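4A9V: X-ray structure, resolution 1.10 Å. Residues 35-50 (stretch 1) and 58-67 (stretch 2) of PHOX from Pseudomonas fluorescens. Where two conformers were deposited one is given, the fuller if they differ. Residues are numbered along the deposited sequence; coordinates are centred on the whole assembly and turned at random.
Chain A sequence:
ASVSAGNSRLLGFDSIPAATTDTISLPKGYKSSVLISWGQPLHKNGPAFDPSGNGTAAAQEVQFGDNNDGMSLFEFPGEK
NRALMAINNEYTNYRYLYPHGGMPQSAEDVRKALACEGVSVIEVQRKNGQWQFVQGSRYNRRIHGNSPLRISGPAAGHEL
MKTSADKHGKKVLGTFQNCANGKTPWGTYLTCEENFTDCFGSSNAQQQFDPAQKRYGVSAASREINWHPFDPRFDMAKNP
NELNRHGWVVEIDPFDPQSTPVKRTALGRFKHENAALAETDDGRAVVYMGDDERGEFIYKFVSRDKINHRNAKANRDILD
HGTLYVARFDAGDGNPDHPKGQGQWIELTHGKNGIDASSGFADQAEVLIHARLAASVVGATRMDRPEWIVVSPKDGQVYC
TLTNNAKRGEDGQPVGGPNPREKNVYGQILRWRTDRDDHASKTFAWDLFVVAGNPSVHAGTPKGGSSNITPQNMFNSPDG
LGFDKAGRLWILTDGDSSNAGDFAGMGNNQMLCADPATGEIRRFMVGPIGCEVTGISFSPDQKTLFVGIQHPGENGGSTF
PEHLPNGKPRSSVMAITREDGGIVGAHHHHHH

Stretch 1 (35-50) LISWGQPLHKNGPAFD
Stretch 2 (58-67) AAQEVQFGDN

Residues 35-50 of PHOX pack against residues 58-67 of the same chain, burying 700 Å² summed over both sides. The two backbones run antiparallel, with CA-CA distances of 4.9 Å for W38 and D66, 5.1 Å for G39 and F64, 4.2 Å for P41 and Q63, and 6.1 Å for P47 and A59.

Stretch 1 enters as the end of a strand, L35 to S37. I36 (phi/psi -163/149, chi1 and chi2 both t) points its CA-to-CB bond toward stretch 2 and lays CG2 over one face of the F64 ring, 3.9 Å from the centroid, while I36 CD1 reaches F64 CD1 at 3.6 Å. F64, with chi1 t (-164°) and chi2 74°, is buried and has 118 Å² covered by stretch 1.

A type II turn from S37 to Q40 follows, closed by Q40 N to S37 O at 3.1 Å. At its corner W38 (-41/128, chi1 166°, chi2 50°) spreads its indole over stretch 2. Its NE1 donates to Q60 OE1 at 3.0 Å, near the ring plane, while CB of D66 sits over the face of the five-membered ring, 4.0 Å from its centroid. Q60 (t, p, chi3 77°) starts away from stretch 1 but curls back, and its NE2 donates to F64 O at 3.1 Å; one amide thus serves both stretches. G39 adopts 99/-10, where a CB would jam against the preceding carbonyl and clash with CD1 of F49; glycine suits the turn.

The backbones then pair. F64 N donates to Q40 O at 2.8 Å and L42 N to V62 O at 3.1 Å, flanking the single beta bridge of P41 with Q63; G39 N to F64 O at 2.9 Å extends the pairing. P41 (-64/140) has no amide hydrogen, and its CA-to-CB bond points away.

H43 (chi1 m, chi2 -53°) turns its ring end nearer stretch 2, with CD2 3.9 Å from V62 CB. A water accepts from H43 N and donates to V62 O, both at 2.9 Å. A type II turn from H43 to G46, with N45 at 61/23 and G46 N bonded to H43 O at 3.0 Å, carries the chain round to P47.

P47 (-71/130) points its CA-to-CB bond toward stretch 2: its CG meets A59 CB at 3.7 Å, and its CD meets V62 CG2 at 3.8 Å. Q63 (m, t, chi3 -25°) extends NE2 to P47 O at 2.9 Å, and a second water accepts from Q63 NE2 at 3.0 Å and donates to A48 O at 2.9 Å.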

# COMPACT_ATOMS: atom_id res chain seq x y z
N LEU A 35 -14.50 6.12 -12.28
CA LEU A 35 -13.79 5.46 -13.38
C LEU A 35 -14.21 3.99 -13.50
O LEU A 35 -14.55 3.52 -14.59
CB LEU A 35 -12.28 5.56 -13.18
CG LEU A 35 -11.43 4.96 -14.31
CD1 LEU A 35 -11.48 5.82 -15.56
CD2 LEU A 35 -10.00 4.73 -13.86
N ILE A 36 -14.18 3.28 -12.38
CA ILE A 36 -14.49 1.86 -12.36
C ILE A 36 -14.77 1.46 -10.92
O ILE A 36 -14.26 2.09 -9.99
CB ILE A 36 -13.33 1.01 -12.96
CG1 ILE A 36 -13.74 -0.46 -13.13
CG2 ILE A 36 -12.05 1.15 -12.16
CD1 ILE A 36 -12.88 -1.20 -14.15
N SER A 37 -15.63 0.46 -10.74
CA SER A 37 -16.00 -0.04 -9.41
C SER A 37 -15.79 -1.55 -9.34
O SER A 37 -15.90 -2.26 -10.34
CB SER A 37 -17.47 0.27 -9.10
OG SER A 37 -17.74 1.65 -9.10
N TRP A 38 -15.64 -2.03 -8.11
CA TRP A 38 -15.69 -3.46 -7.81
C TRP A 38 -16.80 -4.12 -8.57
O TRP A 38 -17.95 -3.67 -8.54
CB TRP A 38 -15.89 -3.66 -6.31
CG TRP A 38 -16.29 -5.05 -5.95
CD1 TRP A 38 -15.69 -6.25 -6.34
CD2 TRP A 38 -17.46 -5.44 -5.18
NE1 TRP A 38 -16.41 -7.32 -5.87
CE2 TRP A 38 -17.48 -6.89 -5.16
CE3 TRP A 38 -18.44 -4.73 -4.50
CZ2 TRP A 38 -18.48 -7.59 -4.50
CZ3 TRP A 38 -19.44 -5.45 -3.86
CH2 TRP A 38 -19.47 -6.84 -3.86
N GLY A 39 -16.47 -5.20 -9.29
CA GLY A 39 -17.47 -6.01 -9.96
C GLY A 39 -17.62 -5.73 -11.45
O GLY A 39 -18.29 -6.50 -12.15
N GLN A 40 -17.00 -4.67 -11.95
CA GLN A 40 -17.09 -4.33 -13.37
C GLN A 40 -16.47 -5.44 -14.22
O GLN A 40 -15.29 -5.72 -14.08
CB GLN A 40 -16.34 -3.03 -13.62
CG GLN A 40 -16.23 -2.64 -15.09
CD GLN A 40 -17.57 -2.38 -15.73
OE1 GLN A 40 -18.39 -1.64 -15.18
NE2 GLN A 40 -17.80 -2.98 -16.89
N PRO A 41 -17.23 -6.01 -15.17
CA PRO A 41 -16.57 -6.96 -16.07
C PRO A 41 -15.49 -6.28 -16.91
O PRO A 41 -15.69 -5.17 -17.41
CB PRO A 41 -17.71 -7.49 -16.95
CG PRO A 41 -18.80 -6.47 -16.82
CD PRO A 41 -18.68 -5.94 -15.43
N LEU A 42 -14.38 -6.97 -17.10
CA LEU A 42 -13.26 -6.39 -17.83
C LEU A 42 -13.29 -6.69 -19.32
O LEU A 42 -12.69 -5.95 -20.09
CB LEU A 42 -11.93 -6.87 -17.25
CG LEU A 42 -11.67 -6.53 -15.78
CD1 LEU A 42 -10.22 -6.85 -15.45
CD2 LEU A 42 -11.99 -5.08 -15.46
N HIS A 43 -13.89 -7.82 -19.70
CA HIS A 43 -13.76 -8.34 -21.06
C HIS A 43 -15.04 -8.21 -21.84
O HIS A 43 -16.11 -7.97 -21.29
CB HIS A 43 -13.29 -9.78 -21.03
CG HIS A 43 -12.04 -9.98 -20.22
ND1 HIS A 43 -10.92 -9.26 -20.44
CD2 HIS A 43 -11.78 -10.79 -19.13
CE1 HIS A 43 -9.98 -9.63 -19.55
NE2 HIS A 43 -10.49 -10.60 -18.78
N LYS A 44 -14.91 -8.26 -23.16
CA LYS A 44 -16.07 -8.15 -24.01
C LYS A 44 -17.11 -9.21 -23.64
O LYS A 44 -16.80 -10.39 -23.49
CB LYS A 44 -15.69 -8.28 -25.49
CG LYS A 44 -16.84 -8.04 -26.44
CD LYS A 44 -16.35 -7.98 -27.88
CE LYS A 44 -17.46 -8.32 -28.86
NZ LYS A 44 -17.00 -8.19 -30.27
N ASN A 45 -18.35 -8.76 -23.52
CA ASN A 45 -19.47 -9.63 -23.17
C ASN A 45 -19.32 -10.28 -21.80
O ASN A 45 -20.00 -11.26 -21.50
CB ASN A 45 -19.68 -10.72 -24.23
CG ASN A 45 -20.12 -10.15 -25.56
OD1 ASN A 45 -20.80 -9.12 -25.61
ND2 ASN A 45 -19.64 -10.74 -26.65
N GLY A 46 -18.52 -9.68 -20.94
CA GLY A 46 -18.28 -10.25 -19.63
C GLY A 46 -19.49 -10.13 -18.73
O GLY A 46 -20.40 -9.36 -18.99
N PRO A 47 -19.47 -10.87 -17.61
CA PRO A 47 -20.63 -10.94 -16.74
C PRO A 47 -20.86 -9.63 -15.99
O PRO A 47 -19.96 -9.12 -15.33
CB PRO A 47 -20.27 -12.08 -15.78
CG PRO A 47 -18.78 -12.13 -15.80
CD PRO A 47 -18.40 -11.79 -17.21
N ALA A 48 -22.09 -9.13 -16.04
CA ALA A 48 -22.45 -7.91 -15.34
C ALA A 48 -22.31 -8.12 -13.84
O ALA A 48 -22.61 -9.20 -13.32
CB ALA A 48 -23.87 -7.50 -15.68
N PHE A 49 -21.97 -7.05 -13.13
CA PHE A 49 -22.04 -7.03 -11.68
C PHE A 49 -23.45 -7.38 -11.22
O PHE A 49 -24.43 -6.87 -11.75
CB PHE A 49 -21.63 -5.67 -11.14
CG PHE A 49 -21.74 -5.55 -9.65
CD1 PHE A 49 -20.91 -6.28 -8.82
CD2 PHE A 49 -22.69 -4.72 -9.07
CE1 PHE A 49 -21.00 -6.17 -7.45
CE2 PHE A 49 -22.76 -4.58 -7.69
CZ PHE A 49 -21.92 -5.31 -6.88
N ASP A 50 -23.52 -8.24 -10.21
CA ASP A 50 -24.79 -8.69 -9.65
C ASP A 50 -24.89 -8.17 -8.21
O ASP A 50 -24.25 -8.69 -7.31
CB ASP A 50 -24.85 -10.21 -9.68
CG ASP A 50 -26.16 -10.76 -9.18
OD1 ASP A 50 -26.96 -9.97 -8.62
OD2 ASP A 50 -26.36 -11.99 -9.28
N ALA A 58 -16.12 -17.68 -10.71
CA ALA A 58 -15.59 -17.58 -12.06
C ALA A 58 -15.84 -16.20 -12.66
O ALA A 58 -14.98 -15.65 -13.35
CB ALA A 58 -16.18 -18.66 -12.95
N ALA A 59 -17.01 -15.63 -12.39
CA ALA A 59 -17.29 -14.27 -12.83
C ALA A 59 -16.36 -13.26 -12.15
O ALA A 59 -15.85 -12.36 -12.79
CB ALA A 59 -18.74 -13.90 -12.57
N GLN A 60 -16.13 -13.43 -10.85
CA GLN A 60 -15.30 -12.48 -10.13
C GLN A 60 -13.85 -12.52 -10.63
O GLN A 60 -13.17 -11.49 -10.63
CB GLN A 60 -15.36 -12.72 -8.63
CG GLN A 60 -14.54 -11.75 -7.80
CD GLN A 60 -15.01 -10.31 -7.91
OE1 GLN A 60 -16.00 -9.92 -7.30
NE2 GLN A 60 -14.29 -9.52 -8.68
N GLU A 61 -13.43 -13.67 -11.16
CA GLU A 61 -12.09 -13.79 -11.74
C GLU A 61 -11.91 -12.99 -13.03
O GLU A 61 -10.78 -12.80 -13.46
CB GLU A 61 -11.74 -15.26 -11.98
CG GLU A 61 -11.53 -16.03 -10.68
CD GLU A 61 -11.36 -17.53 -10.83
OE1 GLU A 61 -11.66 -18.08 -11.91
OE2 GLU A 61 -11.11 -18.20 -9.81
N VAL A 62 -13.01 -12.50 -13.61
CA VAL A 62 -12.95 -11.67 -14.82
C VAL A 62 -13.63 -10.31 -14.60
O VAL A 62 -13.95 -9.61 -15.56
CB VAL A 62 -13.55 -12.38 -16.06
CG1 VAL A 62 -12.69 -13.58 -16.43
CG2 VAL A 62 -14.99 -12.78 -15.84
N GLN A 63 -13.78 -9.93 -13.34
CA GLN A 63 -14.35 -8.64 -12.95
C GLN A 63 -13.33 -7.88 -12.11
O GLN A 63 -12.51 -8.47 -11.41
CB GLN A 63 -15.63 -8.83 -12.14
CG GLN A 63 -16.80 -9.35 -12.96
CD GLN A 63 -17.91 -9.94 -12.12
OE1 GLN A 63 -17.70 -10.40 -10.99
NE2 GLN A 63 -19.10 -10.00 -12.70
N PHE A 64 -13.40 -6.56 -12.18
CA PHE A 64 -12.61 -5.70 -11.32
C PHE A 64 -12.74 -6.19 -9.87
O PHE A 64 -13.83 -6.49 -9.40
CB PHE A 64 -13.09 -4.25 -11.44
CG PHE A 64 -12.12 -3.24 -10.89
CD1 PHE A 64 -10.96 -2.93 -11.58
CD2 PHE A 64 -12.42 -2.55 -9.73
CE1 PHE A 64 -10.10 -1.97 -11.10
CE2 PHE A 64 -11.56 -1.58 -9.24
CZ PHE A 64 -10.39 -1.29 -9.93
N GLY A 65 -11.60 -6.29 -9.19
CA GLY A 65 -11.57 -6.84 -7.84
C GLY A 65 -12.14 -5.89 -6.82
O GLY A 65 -12.61 -4.79 -7.14
N ASP A 66 -12.15 -6.34 -5.57
CA ASP A 66 -12.75 -5.60 -4.47
C ASP A 66 -11.70 -4.72 -3.79
O ASP A 66 -10.50 -4.82 -4.05
CB ASP A 66 -13.38 -6.59 -3.48
CG ASP A 66 -14.56 -6.01 -2.71
OD1 ASP A 66 -14.80 -4.78 -2.79
OD2 ASP A 66 -15.23 -6.80 -2.00
N ASN A 67 -12.18 -3.81 -2.95
CA ASN A 67 -11.34 -2.98 -2.11
C ASN A 67 -10.08 -2.49 -2.81
O ASN A 67 -8.96 -2.69 -2.34
CB ASN A 67 -11.07 -3.67 -0.77
CG ASN A 67 -12.31 -3.74 0.10
OD1 ASN A 67 -13.29 -3.03 -0.14
ND2 ASN A 67 -12.28 -4.58 1.12
O HOH W 1 -15.25 -9.87 -18.10
O HOH W 2 -21.56 -11.25 -11.63